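Flagellar motor switch protein fliG (Thermotoga maritima, PDB 3AJC) probably forms part of the flagellar switch complex that sets the direction of motor rotation in response to chemotaxis proteins. Local coordinates at residues A[128-131]-A[132-136]. Sequence-based numbering, arbitrary orientation.
Sequences RMFV and FEDIL
Val-131 and Asp-134 hold each other by two hydrogen bonds where the MFXF motif of FliG, here Met-129 to Phe-132, leaves helix 119-128 and runs into a 3-10 turn, in the FliG C-terminal region and ahead of helix 140-147. Asp-134 OD2 accepts Val-131 N at a short 2.5 Å; the bond is nearly straight (169°) and reaches the carboxylate oxygen on its anti side. In return Asp-134 N donates to Val-131 O at 2.8 Å, a more bent bond that arrives from above the carbonyl plane and closes the first 3-10 turn. Val-131 CG2 crosses the carboxylate at a slant, 3.1 Å from Asp-134 OD2. The negative group thus sits at the amino-terminal start of the turn, where the backbone N-H groups would probably stabilise it. Beneath the same residue lies the Phe-130 ring. Asp-134 CB makes a CH-pi contact over one face of the Phe-130 ring, 3.5 Å from its centroid, and the ring and carboxylate planes stand 55° apart. With CG anti to the backbone N (chi1 -163°), Phe-130 also brings CE2 to 4.0 Å from Ile-135 CG1. Cutting Phe-130 back to an alanine would be likely to leave Asp-134 CB without the ring it sits over and to open a gap beside Ile-135. Farther out, Phe-130 and Ile-135 both rest on Ile-208 of helix 194-213, whereas Met-129 packs against helices 92-100 and 104-117, so this hinge-like linker touches helices from both sides of the junction. The turn continues beyond Asp-134, with Ile-135 N bonded to Phe-132 O at 3.1 Å.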
ATOM      1  N   ARG A 128       0.320  -5.479  -3.638  1.00 40.47           N
ATOM      2  CA  ARG A 128       0.323  -4.715  -2.396  1.00 39.67           C
ATOM      3  C   ARG A 128      -0.174  -3.282  -2.608  1.00 36.89           C
ATOM      4  O   ARG A 128      -0.416  -2.560  -1.643  1.00 35.34           O
ATOM      5  CB  ARG A 128       1.726  -4.679  -1.789  1.00 42.59           C
ATOM      6  CG  ARG A 128       2.079  -5.909  -0.989  1.00 50.19           C
ATOM      7  CD  ARG A 128       1.108  -6.079   0.164  1.00 53.02           C
ATOM      8  NE  ARG A 128       1.522  -7.142   1.072  1.00 58.69           N
ATOM      9  CZ  ARG A 128       2.648  -7.127   1.775  1.00 60.30           C
ATOM     10  NH1 ARG A 128       3.482  -6.101   1.676  1.00 63.78           N
ATOM     11  NH2 ARG A 128       2.943  -8.138   2.580  1.00 63.26           N
ATOM     12  N   MET A 129      -0.321  -2.884  -3.868  1.00 34.51           N
ATOM     13  CA  MET A 129      -0.780  -1.532  -4.216  1.00 35.28           C
ATOM     14  C   MET A 129      -2.301  -1.347  -4.151  1.00 33.74           C
ATOM     15  O   MET A 129      -2.804  -0.229  -4.243  1.00 33.71           O
ATOM     16  CB  MET A 129      -0.291  -1.160  -5.622  1.00 31.34           C
ATOM     17  CG  MET A 129       1.167  -0.716  -5.681  1.00 32.72           C
ATOM     18  SD  MET A 129       1.730  -0.472  -7.376  1.00 32.72           S
ATOM     19  CE  MET A 129       0.882   1.098  -7.810  1.00 31.99           C
ATOM     20  N   PHE A 130      -3.017  -2.454  -3.999  1.00 33.68           N
ATOM     21  CA  PHE A 130      -4.476  -2.448  -3.940  1.00 30.48           C
ATOM     22  C   PHE A 130      -4.989  -1.521  -2.836  1.00 28.78           C
ATOM     23  O   PHE A 130      -4.596  -1.653  -1.677  1.00 29.47           O
ATOM     24  CB  PHE A 130      -4.971  -3.881  -3.677  1.00 32.93           C
ATOM     25  CG  PHE A 130      -6.428  -4.089  -3.994  1.00 33.66           C
ATOM     26  CD1 PHE A 130      -6.825  -4.458  -5.274  1.00 31.41           C
ATOM     27  CD2 PHE A 130      -7.401  -3.882  -3.024  1.00 32.14           C
ATOM     28  CE1 PHE A 130      -8.168  -4.609  -5.590  1.00 32.38           C
ATOM     29  CE2 PHE A 130      -8.759  -4.030  -3.330  1.00 34.43           C
ATOM     30  CZ  PHE A 130      -9.141  -4.397  -4.616  1.00 32.84           C
ATOM     31  N   VAL A 131      -5.837  -0.563  -3.196  1.00 26.71           N
ATOM     32  CA  VAL A 131      -6.421   0.330  -2.196  1.00 28.15           C
ATOM     33  C   VAL A 131      -7.913   0.024  -2.132  1.00 28.22           C
ATOM     34  O   VAL A 131      -8.452  -0.657  -3.002  1.00 29.13           O
ATOM     35  CB  VAL A 131      -6.227   1.837  -2.530  1.00 28.81           C
ATOM     36  CG1 VAL A 131      -4.745   2.187  -2.466  1.00 28.06           C
ATOM     37  CG2 VAL A 131      -6.834   2.170  -3.890  1.00 27.05           C
ATOM     38  N   PHE A 132      -8.584   0.536  -1.111  1.00 28.09           N
ATOM     39  CA  PHE A 132     -10.001   0.250  -0.953  1.00 29.70           C
ATOM     40  C   PHE A 132     -10.855   0.557  -2.176  1.00 28.12           C
ATOM     41  O   PHE A 132     -11.718  -0.237  -2.520  1.00 26.49           O
ATOM     42  CB  PHE A 132     -10.567   0.974   0.269  1.00 28.98           C
ATOM     43  CG  PHE A 132     -11.874   0.413   0.743  1.00 30.69           C
ATOM     44  CD1 PHE A 132     -11.947  -0.888   1.245  1.00 29.52           C
ATOM     45  CD2 PHE A 132     -13.038   1.176   0.682  1.00 30.35           C
ATOM     46  CE1 PHE A 132     -13.175  -1.424   1.683  1.00 30.62           C
ATOM     47  CE2 PHE A 132     -14.260   0.656   1.112  1.00 31.57           C
ATOM     48  CZ  PHE A 132     -14.333  -0.646   1.612  1.00 31.48           C
ATOM     49  N   GLU A 133     -10.618   1.692  -2.834  1.00 28.32           N
ATOM     50  CA  GLU A 133     -11.400   2.045  -4.017  1.00 28.65           C
ATOM     51  C   GLU A 133     -11.135   1.078  -5.166  1.00 28.33           C
ATOM     52  O   GLU A 133     -11.936   0.996  -6.090  1.00 28.24           O
ATOM     53  CB  GLU A 133     -11.104   3.480  -4.481  1.00 31.60           C
ATOM     54  CG  GLU A 133     -11.670   4.598  -3.604  1.00 33.26           C
ATOM     55  CD  GLU A 133     -13.196   4.594  -3.502  1.00 34.36           C
ATOM     56  OE1 GLU A 133     -13.877   4.377  -4.525  1.00 35.67           O
ATOM     57  OE2 GLU A 133     -13.719   4.833  -2.391  1.00 37.97           O
ATOM     58  N   ASP A 134     -10.024   0.345  -5.116  1.00 28.91           N
ATOM     59  CA  ASP A 134      -9.731  -0.617  -6.179  1.00 32.50           C
ATOM     60  C   ASP A 134     -10.808  -1.710  -6.264  1.00 33.96           C
ATOM     61  O   ASP A 134     -10.901  -2.426  -7.265  1.00 35.44           O
ATOM     62  CB  ASP A 134      -8.343  -1.248  -5.985  1.00 32.74           C
ATOM     63  CG  ASP A 134      -7.199  -0.295  -6.377  1.00 35.16           C
ATOM     64  OD1 ASP A 134      -7.321   0.408  -7.400  1.00 31.41           O
ATOM     65  OD2 ASP A 134      -6.172  -0.261  -5.671  1.00 33.74           O
ATOM     66  N   ILE A 135     -11.625  -1.832  -5.216  1.00 33.81           N
ATOM     67  CA  ILE A 135     -12.700  -2.817  -5.196  1.00 32.16           C
ATOM     68  C   ILE A 135     -13.649  -2.577  -6.373  1.00 32.22           C
ATOM     69  O   ILE A 135     -14.373  -3.479  -6.789  1.00 30.29           O
ATOM     70  CB  ILE A 135     -13.484  -2.760  -3.859  1.00 30.95           C
ATOM     71  CG1 ILE A 135     -12.609  -3.314  -2.734  1.00 28.57           C
ATOM     72  CG2 ILE A 135     -14.781  -3.584  -3.958  1.00 29.32           C
ATOM     73  CD1 ILE A 135     -13.174  -3.125  -1.334  1.00 26.00           C
ATOM     74  N   LEU A 136     -13.641  -1.360  -6.910  1.00 36.41           N
ATOM     75  CA  LEU A 136     -14.479  -1.029  -8.065  1.00 37.75           C
ATOM     76  C   LEU A 136     -13.949  -1.762  -9.303  1.00 39.18           C
ATOM     77  O   LEU A 136     -14.665  -1.937 -10.289  1.00 40.50           O
ATOM     78  CB  LEU A 136     -14.471   0.479  -8.323  1.00 38.25           C
ATOM     79  CG  LEU A 136     -15.195   1.384  -7.323  1.00 39.03           C
ATOM     80  CD1 LEU A 136     -14.920   2.846  -7.667  1.00 37.68           C
ATOM     81  CD2 LEU A 136     -16.693   1.094  -7.349  1.00 37.98           C
TER